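Local coordinates for protein serine repeat antigen 5 (Plasmodium falciparum, PDB 6X42) that is a papain-family cysteine protease homologue of the malaria parasite Plasmodium falciparum that is probably a catalytically inactive pseudoprotease, at residues H169-M172 and D173-V176; W54-A57 and S58-H61. All blocks are in the same frame, centred on the assembly; numbering follows the deposited sequence. Where two conformers were deposited one is given.

Interaction 1. Residues H169-M172 and D173-V176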
ATOM      1  N   HIS A 169      14.398   6.574  14.266  1.00 26.54           N
ATOM      2  CA  HIS A 169      13.815   7.136  15.485  1.00 32.85           C
ATOM      3  C   HIS A 169      14.426   8.487  15.843  1.00 32.72           C
ATOM      4  O   HIS A 169      13.719   9.356  16.365  1.00 33.95           O
ATOM      5  CB  HIS A 169      13.917   6.151  16.658  1.00 40.03           C
ATOM      6  CG  HIS A 169      15.309   5.952  17.180  1.00 47.41           C
ATOM      7  ND1 HIS A 169      15.758   6.542  18.343  1.00 50.86           N
ATOM      8  CD2 HIS A 169      16.350   5.227  16.700  1.00 50.85           C
ATOM      9  CE1 HIS A 169      17.014   6.189  18.560  1.00 52.80           C
ATOM     10  NE2 HIS A 169      17.398   5.394  17.576  1.00 52.81           N
ATOM     11  N   ASP A 170      15.717   8.694  15.558  1.00 32.15           N
ATOM     12  CA  ASP A 170      16.362   9.980  15.796  1.00 33.12           C
ATOM     13  C   ASP A 170      16.374  10.882  14.571  1.00 30.81           C
ATOM     14  O   ASP A 170      17.053  11.919  14.583  1.00 33.40           O
ATOM     15  CB  ASP A 170      17.809   9.793  16.255  1.00 37.53           C
ATOM     16  CG  ASP A 170      17.915   9.163  17.617  1.00 42.43           C
ATOM     17  OD1 ASP A 170      17.091   9.502  18.491  1.00 44.22           O
ATOM     18  OD2 ASP A 170      18.850   8.357  17.819  1.00 44.46           O
ATOM     19  N   ASN A 171      15.667  10.509  13.519  1.00 29.34           N
ATOM     20  CA  ASN A 171      15.663  11.288  12.297  1.00 29.51           C
ATOM     21  C   ASN A 171      14.324  11.103  11.586  1.00 25.77           C
ATOM     22  O   ASN A 171      14.261  10.773  10.400  1.00 24.79           O
ATOM     23  CB  ASN A 171      16.844  10.886  11.418  1.00 34.46           C
ATOM     24  CG  ASN A 171      17.074  11.855  10.294  1.00 39.44           C
ATOM     25  OD1 ASN A 171      16.529  12.964  10.287  1.00 42.05           O
ATOM     26  ND2 ASN A 171      17.882  11.447   9.329  1.00 41.12           N
ATOM     27  N   MET A 172      13.227  11.335  12.312  1.00 24.07           N
ATOM     28  CA  MET A 172      11.905  11.099  11.725  1.00 21.93           C
ATOM     29  C   MET A 172      11.564  12.089  10.620  1.00 21.30           C
ATOM     30  O   MET A 172      10.738  11.767   9.760  1.00 20.26           O
ATOM     31  CB  MET A 172      10.810  11.042  12.791  1.00 23.66           C
ATOM     32  CG  MET A 172      10.874   9.747  13.593  1.00 23.49           C
ATOM     33  SD  MET A 172      10.417   8.282  12.585  1.00 24.40           S
ATOM     34  CE  MET A 172       8.700   8.583  12.263  1.00 26.17           C
ATOM     35  N   ASP A 173      12.176  13.276  10.620  0.55 22.58           N
ATOM     36  CA  ASP A 173      11.938  14.212   9.528  0.55 22.79           C
ATOM     37  C   ASP A 173      12.353  13.610   8.192  0.55 20.16           C
ATOM     38  O   ASP A 173      11.686  13.827   7.175  0.55 20.59           O
ATOM     39  CB  ASP A 173      12.697  15.519   9.772  0.55 27.50           C
ATOM     40  CG  ASP A 173      12.043  16.393  10.818  1.00 33.57           C
ATOM     41  OD1 ASP A 173      10.949  16.048  11.310  1.00 36.86           O
ATOM     42  OD2 ASP A 173      12.634  17.444  11.154  1.00 38.18           O
ATOM     43  N   ALA A 174      13.449  12.843   8.178  1.00 20.49           N
ATOM     44  CA  ALA A 174      13.901  12.210   6.944  1.00 20.81           C
ATOM     45  C   ALA A 174      12.952  11.091   6.530  1.00 18.74           C
ATOM     46  O   ALA A 174      12.656  10.940   5.343  1.00 19.05           O
ATOM     47  CB  ALA A 174      15.331  11.695   7.115  1.00 22.26           C
ATOM     48  N   PHE A 175      12.445  10.322   7.499  1.00 17.94           N
ATOM     49  CA  PHE A 175      11.461   9.276   7.203  1.00 16.77           C
ATOM     50  C   PHE A 175      10.223   9.880   6.554  1.00 16.16           C
ATOM     51  O   PHE A 175       9.744   9.391   5.525  1.00 16.41           O
ATOM     52  CB  PHE A 175      11.125   8.578   8.525  1.00 16.95           C
ATOM     53  CG  PHE A 175      10.247   7.351   8.415  1.00 16.00           C
ATOM     54  CD1 PHE A 175      10.728   6.149   7.929  1.00 16.50           C
ATOM     55  CD2 PHE A 175       8.940   7.384   8.880  1.00 16.13           C
ATOM     56  CE1 PHE A 175       9.933   5.022   7.883  1.00 15.82           C
ATOM     57  CE2 PHE A 175       8.132   6.255   8.838  1.00 16.23           C
ATOM     58  CZ  PHE A 175       8.635   5.064   8.341  1.00 15.74           C
ATOM     59  N   VAL A 176       9.725  10.981   7.121  1.00 16.91           N
ATOM     60  CA  VAL A 176       8.570  11.681   6.568  1.00 16.61           C
ATOM     61  C   VAL A 176       8.853  12.169   5.150  1.00 16.69           C
ATOM     62  O   VAL A 176       8.029  11.996   4.236  1.00 17.32           O
ATOM     63  CB  VAL A 176       8.168  12.834   7.508  1.00 17.88           C
ATOM     64  CG1 VAL A 176       7.183  13.782   6.826  1.00 18.54           C
ATOM     65  CG2 VAL A 176       7.593  12.286   8.801  1.00 19.32           C
TER

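Interaction 2. Residues W54-A57 and S58-H61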
ATOM      1  N   TRP A  54      -1.435  -8.053   2.476  1.00 12.80           N
ATOM      2  CA  TRP A  54      -0.165  -7.930   1.764  1.00 13.27           C
ATOM      3  C   TRP A  54      -0.404  -7.826   0.261  1.00 13.40           C
ATOM      4  O   TRP A  54       0.320  -7.113  -0.444  1.00 14.67           O
ATOM      5  CB  TRP A  54       0.756  -9.098   2.111  1.00 13.91           C
ATOM      6  CG  TRP A  54       0.270 -10.468   1.706  1.00 13.73           C
ATOM      7  CD1 TRP A  54      -0.688 -11.210   2.331  1.00 14.31           C
ATOM      8  CD2 TRP A  54       0.725 -11.240   0.604  1.00 13.83           C
ATOM      9  NE1 TRP A  54      -0.847 -12.409   1.680  1.00 14.62           N
ATOM     10  CE2 TRP A  54       0.008 -12.450   0.617  1.00 14.22           C
ATOM     11  CE3 TRP A  54       1.684 -11.038  -0.393  1.00 17.32           C
ATOM     12  CZ2 TRP A  54       0.223 -13.458  -0.317  1.00 15.89           C
ATOM     13  CZ3 TRP A  54       1.880 -12.030  -1.330  1.00 16.98           C
ATOM     14  CH2 TRP A  54       1.151 -13.225  -1.283  1.00 17.02           C
ATOM     15  N   ILE A  55      -1.416  -8.534  -0.244  1.00 12.88           N
ATOM     16  CA  ILE A  55      -1.757  -8.498  -1.664  1.00 12.98           C
ATOM     17  C   ILE A  55      -2.451  -7.187  -2.022  1.00 12.59           C
ATOM     18  O   ILE A  55      -2.113  -6.537  -3.013  1.00 13.47           O
ATOM     19  CB  ILE A  55      -2.640  -9.698  -2.047  1.00 13.08           C
ATOM     20  CG1 ILE A  55      -2.021 -11.020  -1.630  1.00 14.58           C
ATOM     21  CG2 ILE A  55      -2.886  -9.674  -3.562  1.00 14.92           C
ATOM     22  CD1 ILE A  55      -2.930 -12.240  -1.910  1.00 14.51           C
ATOM     23  N   PHE A  56      -3.459  -6.792  -1.244  1.00 12.51           N
ATOM     24  CA  PHE A  56      -4.194  -5.568  -1.550  1.00 12.10           C
ATOM     25  C   PHE A  56      -3.291  -4.343  -1.527  1.00 11.96           C
ATOM     26  O   PHE A  56      -3.351  -3.500  -2.427  1.00 13.04           O
ATOM     27  CB  PHE A  56      -5.403  -5.420  -0.605  1.00 13.20           C
ATOM     28  CG  PHE A  56      -6.530  -6.373  -0.951  1.00 13.03           C
ATOM     29  CD1 PHE A  56      -6.606  -7.633  -0.368  1.00 13.33           C
ATOM     30  CD2 PHE A  56      -7.458  -6.045  -1.909  1.00 13.81           C
ATOM     31  CE1 PHE A  56      -7.592  -8.532  -0.736  1.00 13.59           C
ATOM     32  CE2 PHE A  56      -8.456  -6.935  -2.270  1.00 13.96           C
ATOM     33  CZ  PHE A  56      -8.512  -8.190  -1.683  1.00 13.47           C
ATOM     34  N   ALA A  57      -2.438  -4.228  -0.510  1.00 11.83           N
ATOM     35  CA  ALA A  57      -1.589  -3.040  -0.427  1.00 12.09           C
ATOM     36  C   ALA A  57      -0.516  -3.041  -1.516  1.00 12.26           C
ATOM     37  O   ALA A  57      -0.177  -1.993  -2.091  1.00 12.38           O
ATOM     38  CB  ALA A  57      -0.959  -2.955   0.955  1.00 12.56           C
ATOM     39  N   SER A  58       0.046  -4.213  -1.804  1.00 12.17           N
ATOM     40  CA  SER A  58       1.078  -4.298  -2.828  1.00 12.71           C
ATOM     41  C   SER A  58       0.497  -4.018  -4.204  1.00 13.01           C
ATOM     42  O   SER A  58       1.098  -3.294  -5.007  1.00 14.34           O
ATOM     43  CB  SER A  58       1.743  -5.673  -2.804  1.00 13.13           C
ATOM     44  OG  SER A  58       2.489  -5.905  -1.626  1.00 14.12           O
ATOM     45  N   LYS A  59      -0.672  -4.585  -4.499  1.00 13.17           N
ATOM     46  CA  LYS A  59      -1.264  -4.373  -5.813  1.00 13.44           C
ATOM     47  C   LYS A  59      -1.727  -2.930  -5.981  1.00 13.89           C
ATOM     48  O   LYS A  59      -1.644  -2.369  -7.083  1.00 14.57           O
ATOM     49  CB  LYS A  59      -2.389  -5.377  -6.096  1.00 14.11           C
ATOM     50  CG  LYS A  59      -3.762  -4.965  -5.602  1.00 14.59           C
ATOM     51  CD  LYS A  59      -4.808  -6.083  -5.770  1.00 14.69           C
ATOM     52  CE  LYS A  59      -6.199  -5.606  -5.459  1.00 15.40           C
ATOM     53  NZ  LYS A  59      -6.804  -4.886  -6.611  1.00 15.34           N
ATOM     54  N   TYR A  60      -2.224  -2.311  -4.902  1.00 13.27           N
ATOM     55  CA  TYR A  60      -2.635  -0.915  -4.995  1.00 13.36           C
ATOM     56  C   TYR A  60      -1.446  -0.014  -5.318  1.00 13.38           C
ATOM     57  O   TYR A  60      -1.570   0.934  -6.087  1.00 13.76           O
ATOM     58  CB  TYR A  60      -3.316  -0.465  -3.714  1.00 13.69           C
ATOM     59  CG  TYR A  60      -3.710   0.990  -3.709  1.00 13.39           C
ATOM     60  CD1 TYR A  60      -4.882   1.435  -4.331  1.00 14.46           C
ATOM     61  CD2 TYR A  60      -2.885   1.941  -3.123  1.00 14.31           C
ATOM     62  CE1 TYR A  60      -5.249   2.773  -4.303  1.00 16.13           C
ATOM     63  CE2 TYR A  60      -3.237   3.270  -3.091  1.00 14.67           C
ATOM     64  CZ  TYR A  60      -4.412   3.693  -3.681  1.00 15.32           C
ATOM     65  OH  TYR A  60      -4.732   5.034  -3.600  1.00 18.10           O
ATOM     66  N   HIS A  61      -0.281  -0.311  -4.743  1.00 13.00           N
ATOM     67  CA  HIS A  61       0.930   0.439  -5.065  1.00 13.05           C
ATOM     68  C   HIS A  61       1.252   0.345  -6.558  1.00 13.73           C
ATOM     69  O   HIS A  61       1.588   1.356  -7.178  1.00 14.80           O
ATOM     70  CB  HIS A  61       2.058  -0.057  -4.156  1.00 13.62           C
ATOM     71  CG  HIS A  61       3.359   0.681  -4.289  1.00 13.51           C
ATOM     72  ND1 HIS A  61       3.485   2.043  -4.149  1.00 13.94           N
ATOM     73  CD2 HIS A  61       4.614   0.215  -4.489  1.00 14.11           C
ATOM     74  CE1 HIS A  61       4.760   2.381  -4.298  1.00 14.30           C
ATOM     75  NE2 HIS A  61       5.470   1.287  -4.475  1.00 14.45           N
TER

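Interaction 1. Residues H169-M172 and D173-V176
Asn171 lies against Ala174 where a loop turns into helix 172-186: Asn171 holds the N-cap position, and the contact is the first turn of the helix. The cap side chain packs here and makes no bond across the turn. With its CG anti to the backbone N (chi1 -167°), its amide reaches out beside the methyl of Ala174, ND2 coming to 3.4 Å from CB, while OD1 stays 3.7 Å from Ala174 N, not hydrogen-bonded to it.

Ala174 N and Phe175 N both turn instead to the main-chain carbonyl of Asn171. Ala174 N donates to Asn171 O over 3.1 Å, a weak bond bent to 132° at the hydrogen. Phe175 N reaches Asn171 O more nearly straight but at 3.5 Å, also weak. Regular helix bonding is in place one residue on, where Val176 N donates to Met172 O at 2.9 Å with an N-H...O angle of 168°. The CG2 methyl of Val176 also lies 3.3 Å from Met172 O, packing apolar carbon beside this inner carbonyl.

Asp173 finds its partner outside the turn: in the conformer described, OD1 is hydrogen-bonded to Tyr261 OH. A carboxylate this near a helix start may also be favoured by the helix dipole.

On the apolar side Met172 and Phe175 run side by side in a Met-aromatic contact, and Phe168 meets the Phe175 ring too. The Met172 chain bends at chi2 and chi3, bringing SD obliquely to 4.8 Å from the Phe175 ring centroid and the CE methyl to 3.6 Å from Phe175 CD2.

Interaction 2. Residues W54-A57 and S58-H61
Ser58 folds its hydroxyl back onto the carbonyl of Trp54, one turn earlier, in the tightest polar part of this contact. Ser58 OG donates to Trp54 O at 2.7 Å, arriving almost in line with the carbonyl at a C=O...OG angle of 164°. Trp54 O also takes the helical bond from Ser58 N at 3.2 Å, but that donor stands 43° out of the carbonyl plane. Two bonds from one residue therefore grip this buried oxygen. OG can reach it because it sits anti to its own carbonyl carbon, beside the backbone N. Close by, Ile55 CG1 rests 3.3 Å above the centre of the Trp54 ring.

The turn belongs to helix 53-68, the central helix of the papain fold, whose start carries the catalytic cysteine in active relatives. Regular i to i+4 bonds continue along it, Lys59 N to Ile55 O at 2.8 Å and His61 N to Ala57 O at 3.1 Å; Ala57 O also accepts from Asn222.

The looser part is the hydrocarbon packing of Phe56 with Lys59, though it too is buried. Their chains run alongside each other, and Lys59 CE approaches Phe56 CD2 obliquely at 3.8 Å. The bend at chi4 (81°) turns NZ off this hydrocarbon path towards its own partners: salt bridges to Glu45 and Glu63, and a hydrogen bond to Ile76 O.

Overall arrangement
Interactions 1 and 2 are both local contacts between neighbouring residues near the start of a helix, but on different helices and at different depths. Their centres are about 25 Å apart and their nearest atoms about 13 Å, so they do not touch. Interaction 2 is core: its centre is about 5 Å from the centre of the chain, in the N-terminal half of helix 53-68, flanked by helices 78-83 and 99-109 and strand 189-193. Interaction 1 is partly buried, its centre about 20 Å out. The chemistry differs with place: the capped start has the weak, shared backbone bonds of a loop-to-helix transition, whereas the all-helical segment has regular bonding and buried polar groups with several partners.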